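Local atomic coordinates of prephenate dehydratase:Amino acid-binding ACT (Brucella abortus, PDB entry 6VH5), a protein that probably catalyses the conversion of prephenate to 3-phenylpyruvate, with loss of carbon dioxide and water, in phenylalanine biosynthesis, and binds phenylalanine through its ACT domain. Residues A[108-113]-A[167-172]; A[223-228]-A[254-259]; A[245-250]-A[259-264]. One frame throughout, in Å; residues are numbered along the deposited sequence.

Contact 1: residues A[108-113]-A[167-172]; sequences QLMVLP and ALAPRL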
loop_
_atom_site.group_PDB
_atom_site.type_symbol
_atom_site.label_atom_id
_atom_site.label_comp_id
_atom_site.label_asym_id
_atom_site.label_seq_id
_atom_site.Cartn_x
_atom_site.Cartn_y
_atom_site.Cartn_z
ATOM N N GLN A 108 9.452 13.758 16.164
ATOM C CA GLN A 108 9.884 14.690 17.194
ATOM C C GLN A 108 8.703 15.028 18.091
ATOM O O GLN A 108 7.608 15.317 17.599
ATOM C CB GLN A 108 10.461 15.966 16.569
ATOM C CG GLN A 108 11.321 15.717 15.331
ATOM C CD GLN A 108 12.612 14.985 15.649
ATOM O OE1 GLN A 108 12.985 14.829 16.815
ATOM N NE2 GLN A 108 13.294 14.510 14.611
ATOM N N LEU A 109 8.931 14.989 19.404
ATOM C CA LEU A 109 7.930 15.402 20.382
ATOM C C LEU A 109 8.039 16.913 20.530
ATOM O O LEU A 109 9.055 17.432 21.003
ATOM C CB LEU A 109 8.141 14.678 21.713
ATOM C CG LEU A 109 7.324 15.105 22.940
ATOM C CD1 LEU A 109 5.837 14.800 22.789
ATOM C CD2 LEU A 109 7.881 14.405 24.180
ATOM N N MET A 110 7.008 17.625 20.100
ATOM C CA MET A 110 7.061 19.074 20.045
ATOM C C MET A 110 5.915 19.665 20.849
ATOM O O MET A 110 4.822 19.096 20.922
ATOM C CB MET A 110 7.010 19.585 18.599
ATOM C CG MET A 110 5.920 18.969 17.774
ATOM S SD MET A 110 6.067 19.409 16.031
ATOM C CE MET A 110 7.509 18.454 15.537
ATOM N N VAL A 111 6.177 20.829 21.434
ATOM C CA VAL A 111 5.242 21.506 22.322
ATOM C C VAL A 111 5.307 23.006 22.058
ATOM O O VAL A 111 6.160 23.496 21.315
ATOM C CB VAL A 111 5.540 21.213 23.809
ATOM C CG1 VAL A 111 5.305 19.737 24.125
ATOM C CG2 VAL A 111 6.971 21.619 24.148
ATOM N N LEU A 112 4.396 23.738 22.688
ATOM C CA LEU A 112 4.423 25.182 22.556
ATOM C C LEU A 112 5.697 25.736 23.194
ATOM O O LEU A 112 6.269 25.113 24.093
ATOM C CB LEU A 112 3.193 25.806 23.203
ATOM C CG LEU A 112 1.843 25.471 22.569
ATOM C CD1 LEU A 112 0.722 25.821 23.550
ATOM C CD2 LEU A 112 1.664 26.214 21.245
ATOM N N PRO A 113 6.179 26.887 22.721
ATOM C CA PRO A 113 7.460 27.414 23.217
ATOM C C PRO A 113 7.455 27.617 24.729
ATOM O O PRO A 113 6.516 28.180 25.300
ATOM C CB PRO A 113 7.605 28.743 22.466
ATOM C CG PRO A 113 6.794 28.549 21.202
ATOM C CD PRO A 113 5.629 27.696 21.616
ATOM N N ALA A 167 2.691 17.292 20.252
ATOM C CA ALA A 167 2.541 16.629 18.960
ATOM C C ALA A 167 3.762 15.769 18.649
ATOM O O ALA A 167 4.876 16.062 19.092
ATOM C CB ALA A 167 2.321 17.640 17.816
ATOM N N LEU A 168 3.535 14.710 17.867
ATOM C CA LEU A 168 4.591 13.888 17.279
ATOM C C LEU A 168 4.560 14.131 15.778
ATOM O O LEU A 168 3.599 13.741 15.108
ATOM C CB LEU A 168 4.373 12.410 17.584
ATOM C CG LEU A 168 4.379 11.967 19.032
ATOM C CD1 LEU A 168 3.852 10.551 19.135
ATOM C CD2 LEU A 168 5.794 12.055 19.554
ATOM N N ALA A 169 5.617 14.741 15.252
ATOM C CA ALA A 169 5.607 15.235 13.883
ATOM C C ALA A 169 7.033 15.267 13.360
ATOM O O ALA A 169 7.993 15.188 14.140
ATOM C CB ALA A 169 4.962 16.628 13.811
ATOM N N PRO A 170 7.211 15.387 12.039
ATOM C CA PRO A 170 8.562 15.512 11.483
ATOM C C PRO A 170 9.219 16.810 11.920
ATOM O O PRO A 170 8.552 17.804 12.213
ATOM C CB PRO A 170 8.329 15.501 9.964
ATOM C CG PRO A 170 7.008 14.814 9.780
ATOM C CD PRO A 170 6.199 15.278 10.975
ATOM N N ARG A 171 10.555 16.796 11.919
ATOM C CA ARG A 171 11.319 17.950 12.384
ATOM C C ARG A 171 10.918 19.226 11.647
ATOM O O ARG A 171 10.881 20.308 12.248
ATOM C CB ARG A 171 12.816 17.683 12.221
ATOM C CG ARG A 171 13.694 18.905 12.469
ATOM C CD ARG A 171 15.173 18.582 12.350
ATOM N NE ARG A 171 15.512 17.378 13.100
ATOM C CZ ARG A 171 15.816 17.355 14.397
ATOM N NH1 ARG A 171 16.108 16.202 14.982
ATOM N NH2 ARG A 171 15.810 18.477 15.110
ATOM N N LEU A 172 10.597 19.115 10.351
ATOM C CA LEU A 172 10.229 20.283 9.551
ATOM C C LEU A 172 9.010 21.003 10.115
ATOM O O LEU A 172 8.965 22.239 10.134
ATOM C CB LEU A 172 9.976 19.875 8.096
ATOM C CG LEU A 172 9.361 20.962 7.206
ATOM C CD1 LEU A 172 10.306 22.145 7.037
ATOM C CD2 LEU A 172 8.998 20.375 5.848
#
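Gln108 and Met110 pair with Ala169 and Ala167 as antiparallel hydrogen-bonded pairs, and Leu109 faces Leu168 between them as the non-hydrogen-bonded pair. Four backbone bonds carry the register. At the Met110 end, Met110 N reaches Ala167 O at 2.8 Å and Ala167 N reaches Met110 O at 2.9 Å. At the Gln108 end, Gln108 N reaches Ala169 O at 2.9 Å and Ala169 N reaches Gln108 O at 3.1 Å. The short strand axes run 136° apart. Two CA-H...O contacts, from Leu168 CA to Gln108 O and from Leu109 CA to Ala167 O, fill in between.

Among the apolar contacts, Met110 touches both Ala167 and Ala169. Its CG sits between the backbone N and the carbonyl carbon (chi1 48°), which lays the chain along the neighbouring strand: CG meets Ala167 CB at 3.8 Å, and the bend at the sulfur brings CE to 3.6 Å from Ala169 CB and close to Pro170 O. Helix 150-160 packs on this same face, with Ala154 against Met110 and Val157 against Ala167. On the other face Leu168 CD2 touches Leu109 CB at 4.1 Å.

Past the end of strand 165-169, Gln108 meets Arg171. Gln108 bends back so that its amide carbon CD lies over one face of the Arg171 guanidinium, the two planes inclined by 52°, with Gln108 NE2 3.3 Å from Arg171 NH1. Both are donors.

Strand 108-111 thus lies between 165-169 and 180-183 in a mixed sheet of the prephenate dehydratase region. The chemistry implies a join held by backbone bonds and small or flexible apolar groups; Gln108 OE1 is bonded to Asn185 N, so the Arg171 contact rests on packing and not on a bond.

Contact 2: residues A[223-228]-A[254-259]; sequences VRNVPA and GRFIAT. With PHE (phenylalanine), chain J; EDO (1,2-ethanediol), chain F.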
loop_
_atom_site.group_PDB
_atom_site.type_symbol
_atom_site.label_atom_id
_atom_site.label_comp_id
_atom_site.label_asym_id
_atom_site.label_seq_id
_atom_site.Cartn_x
_atom_site.Cartn_y
_atom_site.Cartn_z
ATOM N N VAL A 223 3.066 -11.170 -18.746
ATOM C CA VAL A 223 3.209 -12.560 -19.157
ATOM C C VAL A 223 1.893 -13.288 -18.921
ATOM O O VAL A 223 0.999 -12.813 -18.217
ATOM C CB VAL A 223 4.348 -13.307 -18.422
ATOM C CG1 VAL A 223 5.694 -12.711 -18.772
ATOM C CG2 VAL A 223 4.118 -13.315 -16.908
ATOM N N ARG A 224 1.781 -14.449 -19.554
ATOM C CA ARG A 224 0.708 -15.384 -19.265
ATOM C C ARG A 224 0.898 -15.977 -17.868
ATOM O O ARG A 224 2.017 -16.084 -17.356
ATOM C CB ARG A 224 0.700 -16.480 -20.325
ATOM C CG ARG A 224 0.168 -16.014 -21.680
ATOM C CD ARG A 224 0.229 -17.096 -22.758
ATOM N NE ARG A 224 -0.606 -18.276 -22.536
ATOM C CZ ARG A 224 -0.122 -19.506 -22.371
ATOM N NH1 ARG A 224 1.192 -19.712 -22.387
ATOM N NH2 ARG A 224 -0.946 -20.531 -22.190
ATOM N N ASN A 225 -0.220 -16.319 -17.231
ATOM C CA ASN A 225 -0.215 -16.865 -15.876
ATOM C C ASN A 225 -0.054 -18.390 -15.908
ATOM O O ASN A 225 -0.940 -19.141 -15.499
ATOM C CB ASN A 225 -1.488 -16.448 -15.143
ATOM C CG ASN A 225 -1.458 -16.797 -13.661
ATOM O OD1 ASN A 225 -0.457 -16.575 -12.973
ATOM N ND2 ASN A 225 -2.542 -17.391 -13.173
ATOM N N VAL A 226 1.080 -18.851 -16.435
ATOM C CA VAL A 226 1.337 -20.289 -16.548
ATOM C C VAL A 226 2.727 -20.575 -15.992
ATOM O O VAL A 226 3.574 -19.671 -15.907
ATOM C CB VAL A 226 1.202 -20.787 -18.011
ATOM C CG1 VAL A 226 -0.183 -20.451 -18.574
ATOM C CG2 VAL A 226 2.351 -20.299 -18.892
ATOM N N PRO A 227 2.990 -21.819 -15.584
ATOM C CA PRO A 227 4.290 -22.127 -14.966
ATOM C C PRO A 227 5.457 -21.713 -15.854
ATOM O O PRO A 227 5.389 -21.806 -17.085
ATOM C CB PRO A 227 4.239 -23.647 -14.777
ATOM C CG PRO A 227 2.790 -23.947 -14.644
ATOM C CD PRO A 227 2.099 -22.994 -15.589
ATOM N N ALA A 228 6.517 -21.205 -15.213
ATOM C CA ALA A 228 7.786 -20.789 -15.813
ATOM C C ALA A 228 7.686 -19.497 -16.632
ATOM O O ALA A 228 8.683 -19.111 -17.264
ATOM C CB ALA A 228 8.416 -21.894 -16.684
ATOM N N GLY A 254 -10.229 -9.100 -13.352
ATOM C CA GLY A 254 -10.729 -10.040 -12.367
ATOM C C GLY A 254 -10.238 -11.460 -12.572
ATOM O O GLY A 254 -10.161 -12.232 -11.611
ATOM N N ARG A 255 -9.891 -11.825 -13.803
ATOM C CA ARG A 255 -9.499 -13.193 -14.114
ATOM C C ARG A 255 -8.040 -13.446 -13.720
ATOM O O ARG A 255 -7.314 -12.546 -13.288
ATOM C CB ARG A 255 -9.738 -13.484 -15.595
ATOM N N PHE A 256 -7.607 -14.701 -13.874
ATOM C CA PHE A 256 -6.246 -15.138 -13.574
ATOM C C PHE A 256 -5.547 -15.630 -14.838
ATOM O O PHE A 256 -4.801 -16.615 -14.822
ATOM C CB PHE A 256 -6.243 -16.227 -12.502
ATOM C CG PHE A 256 -6.175 -15.700 -11.096
ATOM C CD1 PHE A 256 -7.170 -14.861 -10.604
ATOM C CD2 PHE A 256 -5.121 -16.054 -10.259
ATOM C CE1 PHE A 256 -7.115 -14.372 -9.307
ATOM C CE2 PHE A 256 -5.058 -15.570 -8.957
ATOM C CZ PHE A 256 -6.059 -14.726 -8.480
ATOM N N ILE A 257 -5.798 -14.941 -15.948
ATOM C CA ILE A 257 -5.279 -15.328 -17.255
ATOM C C ILE A 257 -3.896 -14.739 -17.505
ATOM O O ILE A 257 -3.034 -15.390 -18.097
ATOM C CB ILE A 257 -6.275 -14.899 -18.347
ATOM C CG1 ILE A 257 -7.613 -15.615 -18.155
ATOM C CG2 ILE A 257 -5.697 -15.159 -19.730
ATOM C CD1 ILE A 257 -8.773 -14.971 -18.908
ATOM N N ALA A 258 -3.643 -13.523 -17.037
ATOM C CA ALA A 258 -2.406 -12.822 -17.338
ATOM C C ALA A 258 -1.962 -12.038 -16.115
ATOM O O ALA A 258 -2.756 -11.759 -15.213
ATOM C CB ALA A 258 -2.583 -11.872 -18.532
ATOM N N THR A 259 -0.675 -11.699 -16.083
ATOM C CA THR A 259 -0.100 -11.025 -14.928
ATOM C C THR A 259 0.784 -9.878 -15.392
ATOM O O THR A 259 1.557 -10.030 -16.338
ATOM C CB THR A 259 0.723 -11.987 -14.062
ATOM O OG1 THR A 259 0.013 -13.223 -13.935
ATOM C CG2 THR A 259 0.938 -11.387 -12.659
HETATM N N PHE J . 2.186 -17.478 -13.014
HETATM C CA PHE J . 3.367 -17.207 -13.824
HETATM C C PHE J . 4.551 -18.100 -13.452
HETATM O O PHE J . 5.664 -17.875 -13.939
HETATM C CB PHE J . 3.779 -15.741 -13.706
HETATM C CG PHE J . 3.768 -15.211 -12.288
HETATM C CD1 PHE J . 2.712 -14.433 -11.835
HETATM C CD2 PHE J . 4.817 -15.467 -11.425
HETATM C CE1 PHE J . 2.695 -13.939 -10.530
HETATM C CE2 PHE J . 4.809 -14.981 -10.129
HETATM C CZ PHE J . 3.743 -14.209 -9.681
HETATM O OXT PHE J . 4.423 -19.049 -12.670
HETATM C C1 EDO F . 8.601 -18.922 -11.973
HETATM O O1 EDO F . 8.139 -18.687 -13.314
HETATM C C2 EDO F . 7.958 -20.157 -11.333
HETATM O O2 EDO F . 7.109 -20.881 -12.239
#
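Asn225 links the end of strand 215-224 to the turn before strand 258-266, two neighbouring strands of the antiparallel ACT-domain sheet, and also grips the bound phenylalanine. With CG anti to the backbone N (chi1 -171°), its amide spans two partners: ND2 donates to Phe256 O at 2.9 Å, and OD1 accepts from the ligand N at 2.8 Å. Asn225 N also bonds to Ile257 O. Thr259 lines the ligand's ring, its CG2 3.6 Å from ligand CD1, while Val223 CG2 approaches the ligand CB at 4.0 Å.

What positions these groups is the hydrogen-bonded pair Val223-Thr259, joined by two backbone bonds. Gln251 adds a second shell, donating from NE2 to Asn225 OD1 and bonding through OE1 to Thr259 OG1. An inverse gamma turn centred on Asn225 then swings the chain round the ligand toward Ala228, the N-cap of helix 229-240. The second subunit closes the site, Met244 O and Asn243 OD1 there also bonding the ligand. Beside the carboxylate, Ala228 N donates to O2 of an ethanediol molecule at 3.0 Å.

Contact 3: residues A[245-250]-A[259-264]; sequences TKLESY and TQFYAD. With PHE (phenylalanine), chain J; PHE (phenylalanine), chain E.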
loop_
_atom_site.group_PDB
_atom_site.type_symbol
_atom_site.label_atom_id
_atom_site.label_comp_id
_atom_site.label_asym_id
_atom_site.label_seq_id
_atom_site.Cartn_x
_atom_site.Cartn_y
_atom_site.Cartn_z
ATOM N N THR A 245 16.234 -5.019 -8.499
ATOM C CA THR A 245 16.081 -4.643 -7.101
ATOM C C THR A 245 14.635 -4.445 -6.682
ATOM O O THR A 245 14.379 -4.223 -5.492
ATOM C CB THR A 245 16.871 -3.365 -6.791
ATOM O OG1 THR A 245 16.312 -2.261 -7.508
ATOM C CG2 THR A 245 18.323 -3.517 -7.176
ATOM N N LYS A 246 13.680 -4.524 -7.607
ATOM C CA LYS A 246 12.278 -4.449 -7.229
ATOM C C LYS A 246 11.466 -5.261 -8.223
ATOM O O LYS A 246 11.740 -5.233 -9.430
ATOM C CB LYS A 246 11.804 -2.990 -7.184
ATOM C CG LYS A 246 10.413 -2.787 -6.602
ATOM C CD LYS A 246 10.040 -1.319 -6.633
ATOM C CE LYS A 246 8.602 -1.093 -6.188
ATOM N NZ LYS A 246 8.431 -1.456 -4.762
ATOM N N LEU A 247 10.469 -5.983 -7.717
ATOM C CA LEU A 247 9.625 -6.787 -8.602
ATOM C C LEU A 247 8.312 -7.065 -7.892
ATOM O O LEU A 247 8.308 -7.574 -6.765
ATOM C CB LEU A 247 10.330 -8.094 -9.002
ATOM C CG LEU A 247 9.635 -8.968 -10.052
ATOM C CD1 LEU A 247 9.357 -8.155 -11.326
ATOM C CD2 LEU A 247 10.479 -10.222 -10.386
ATOM N N GLU A 248 7.212 -6.660 -8.509
ATOM C CA GLU A 248 5.887 -6.798 -7.923
ATOM C C GLU A 248 4.917 -7.384 -8.932
ATOM O O GLU A 248 4.782 -6.862 -10.042
ATOM C CB GLU A 248 5.377 -5.454 -7.450
ATOM C CG GLU A 248 5.779 -5.063 -6.059
ATOM C CD GLU A 248 4.975 -3.873 -5.625
ATOM O OE1 GLU A 248 4.200 -3.401 -6.481
ATOM O OE2 GLU A 248 5.066 -3.460 -4.448
ATOM N N SER A 249 4.184 -8.405 -8.512
ATOM C CA SER A 249 3.196 -9.032 -9.370
ATOM C C SER A 249 1.833 -8.377 -9.193
ATOM O O SER A 249 1.490 -7.854 -8.125
ATOM C CB SER A 249 3.112 -10.530 -9.083
ATOM O OG SER A 249 2.210 -10.829 -8.040
ATOM N N TYR A 250 1.067 -8.383 -10.275
ATOM C CA TYR A 250 -0.267 -7.794 -10.290
ATOM C C TYR A 250 -1.075 -8.613 -11.285
ATOM O O TYR A 250 -0.799 -8.552 -12.486
ATOM C CB TYR A 250 -0.146 -6.322 -10.688
ATOM C CG TYR A 250 -1.380 -5.462 -10.699
ATOM C CD1 TYR A 250 -1.641 -4.583 -9.651
ATOM C CD2 TYR A 250 -2.254 -5.474 -11.786
ATOM C CE1 TYR A 250 -2.760 -3.756 -9.664
ATOM C CE2 TYR A 250 -3.370 -4.660 -11.816
ATOM C CZ TYR A 250 -3.620 -3.802 -10.746
ATOM O OH TYR A 250 -4.725 -2.994 -10.757
ATOM N N THR A 259 -0.675 -11.699 -16.083
ATOM C CA THR A 259 -0.100 -11.025 -14.928
ATOM C C THR A 259 0.784 -9.878 -15.392
ATOM O O THR A 259 1.557 -10.030 -16.338
ATOM C CB THR A 259 0.723 -11.987 -14.062
ATOM O OG1 THR A 259 0.013 -13.223 -13.935
ATOM C CG2 THR A 259 0.938 -11.387 -12.659
ATOM N N GLN A 260 0.686 -8.737 -14.716
ATOM C CA GLN A 260 1.590 -7.628 -14.987
ATOM C C GLN A 260 2.614 -7.508 -13.861
ATOM O O GLN A 260 2.314 -7.777 -12.696
ATOM C CB GLN A 260 0.834 -6.305 -15.159
ATOM C CG GLN A 260 1.724 -5.185 -15.692
ATOM C CD GLN A 260 0.939 -4.003 -16.199
ATOM O OE1 GLN A 260 0.166 -4.119 -17.148
ATOM N NE2 GLN A 260 1.139 -2.852 -15.572
ATOM N N PHE A 261 3.830 -7.106 -14.227
ATOM C CA PHE A 261 4.939 -6.987 -13.291
ATOM C C PHE A 261 5.496 -5.575 -13.353
ATOM O O PHE A 261 5.580 -4.969 -14.428
ATOM C CB PHE A 261 6.072 -8.001 -13.589
ATOM C CG PHE A 261 5.771 -9.406 -13.129
ATOM C CD1 PHE A 261 6.149 -9.829 -11.847
ATOM C CD2 PHE A 261 5.068 -10.288 -13.945
ATOM C CE1 PHE A 261 5.851 -11.109 -11.395
ATOM C CE2 PHE A 261 4.761 -11.568 -13.501
ATOM C CZ PHE A 261 5.155 -11.982 -12.222
ATOM N N TYR A 262 5.862 -5.061 -12.189
ATOM C CA TYR A 262 6.535 -3.780 -12.049
ATOM C C TYR A 262 7.952 -4.073 -11.585
ATOM O O TYR A 262 8.138 -4.815 -10.621
ATOM C CB TYR A 262 5.776 -2.884 -11.050
ATOM C CG TYR A 262 6.323 -1.490 -10.841
ATOM C CD1 TYR A 262 5.687 -0.379 -11.391
ATOM C CD2 TYR A 262 7.441 -1.275 -10.034
ATOM C CE1 TYR A 262 6.168 0.913 -11.169
ATOM C CE2 TYR A 262 7.942 0.003 -9.812
ATOM C CZ TYR A 262 7.301 1.095 -10.385
ATOM O OH TYR A 262 7.805 2.362 -10.170
ATOM N N ALA A 263 8.944 -3.506 -12.263
ATOM C CA ALA A 263 10.321 -3.901 -11.998
ATOM C C ALA A 263 11.273 -2.718 -12.085
ATOM O O ALA A 263 11.080 -1.809 -12.900
ATOM C CB ALA A 263 10.778 -4.992 -12.979
ATOM N N ASP A 264 12.290 -2.741 -11.226
ATOM C CA ASP A 264 13.444 -1.854 -11.296
ATOM C C ASP A 264 14.677 -2.722 -11.531
ATOM O O ASP A 264 14.837 -3.756 -10.872
ATOM C CB ASP A 264 13.651 -1.062 -9.993
ATOM C CG ASP A 264 12.483 -0.131 -9.629
ATOM O OD1 ASP A 264 11.505 0.025 -10.398
ATOM O OD2 ASP A 264 12.569 0.461 -8.529
HETATM N N PHE J . 2.186 -17.478 -13.014
HETATM C CA PHE J . 3.367 -17.207 -13.824
HETATM C C PHE J . 4.551 -18.100 -13.452
HETATM O O PHE J . 5.664 -17.875 -13.939
HETATM C CB PHE J . 3.779 -15.741 -13.706
HETATM C CG PHE J . 3.768 -15.211 -12.288
HETATM C CD1 PHE J . 2.712 -14.433 -11.835
HETATM C CD2 PHE J . 4.817 -15.467 -11.425
HETATM C CE1 PHE J . 2.695 -13.939 -10.530
HETATM C CE2 PHE J . 4.809 -14.981 -10.129
HETATM C CZ PHE J . 3.743 -14.209 -9.681
HETATM O OXT PHE J . 4.423 -19.049 -12.670
HETATM N N PHE E . 18.695 -8.697 -6.989
HETATM C CA PHE E . 18.381 -10.123 -6.967
HETATM C C PHE E . 18.224 -10.643 -8.381
HETATM O O PHE E . 18.278 -9.847 -9.325
HETATM C CB PHE E . 17.111 -10.418 -6.168
HETATM C CG PHE E . 15.941 -9.516 -6.503
HETATM C CD1 PHE E . 15.551 -8.519 -5.624
HETATM C CD2 PHE E . 15.225 -9.679 -7.682
HETATM C CE1 PHE E . 14.472 -7.692 -5.919
HETATM C CE2 PHE E . 14.156 -8.864 -7.984
HETATM C CZ PHE E . 13.776 -7.867 -7.106
HETATM O OXT PHE E . 18.025 -11.846 -8.572
HETATM O O HOH W 1 14.558 -0.525 -6.571
#
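Lys246 runs alongside Asp264, then across Tyr262, on one face of the hairpin formed by strands 243-251 and 258-266. Its CB lies 3.8 Å from Asp264 OD2. Chi2 and chi3 near 180° keep the chain straight, which carries CD to 3.6 Å from Asp264 OD2. CE meets Tyr262 CE2 obliquely at 3.8 Å. The last torsion bends NZ away to a salt bridge with Glu76, leaving Glu248 OE2 a long partner.

A classic beta bulge sets Thr245 and Lys246 opposite Asp264: Thr245 N donates to Asp264 O, and Asp264 N to Lys246 O. A water joins Thr245 OG1 to Asp264 OD2, and Asp264 OD1 is hydrogen-bonded to Thr218 OG1. On the other face, Leu247 CD1 packs on Phe261 CD1 at 3.7 Å and also touches Ala263 CB. Ser249 CB meets Phe261 CE1, and the Phe261 ring edge meets CG of one phenylalanine ligand in plane, Phe261 CZ lying 3.5 Å from that CG. A second ligand ring rests by Thr245 and Lys246.

The face with Leu247, Ser249 and Phe261 thus lines phenylalanine pockets between subunits, consistent with feedback control as in related ACT-domain enzymes; salt bridges Lys246-Glu76 and Asp264-Arg195 tie this sheet to the dehydratase region.

Overall arrangement
From the N terminus, contact 1 comes first: it closes the 53 residues from 114 to 166, which hold both helix and strand, in the dehydratase part of the chain; contacts 2 and 3 both lie in the ACT part. These two cross, their segments alternating along the chain: 223-228 opens, 245-250 starts inside that span, then 254-259 and 259-264 close the two in turn, sharing Thr259. Together they join strands 215-224, 258-266 and 243-251 in one sheet, and both touch the same phenylalanine and the second subunit. Contact 1 stands on the opposite side of the chain's centre, its centre about 38 Å from that of contact 3.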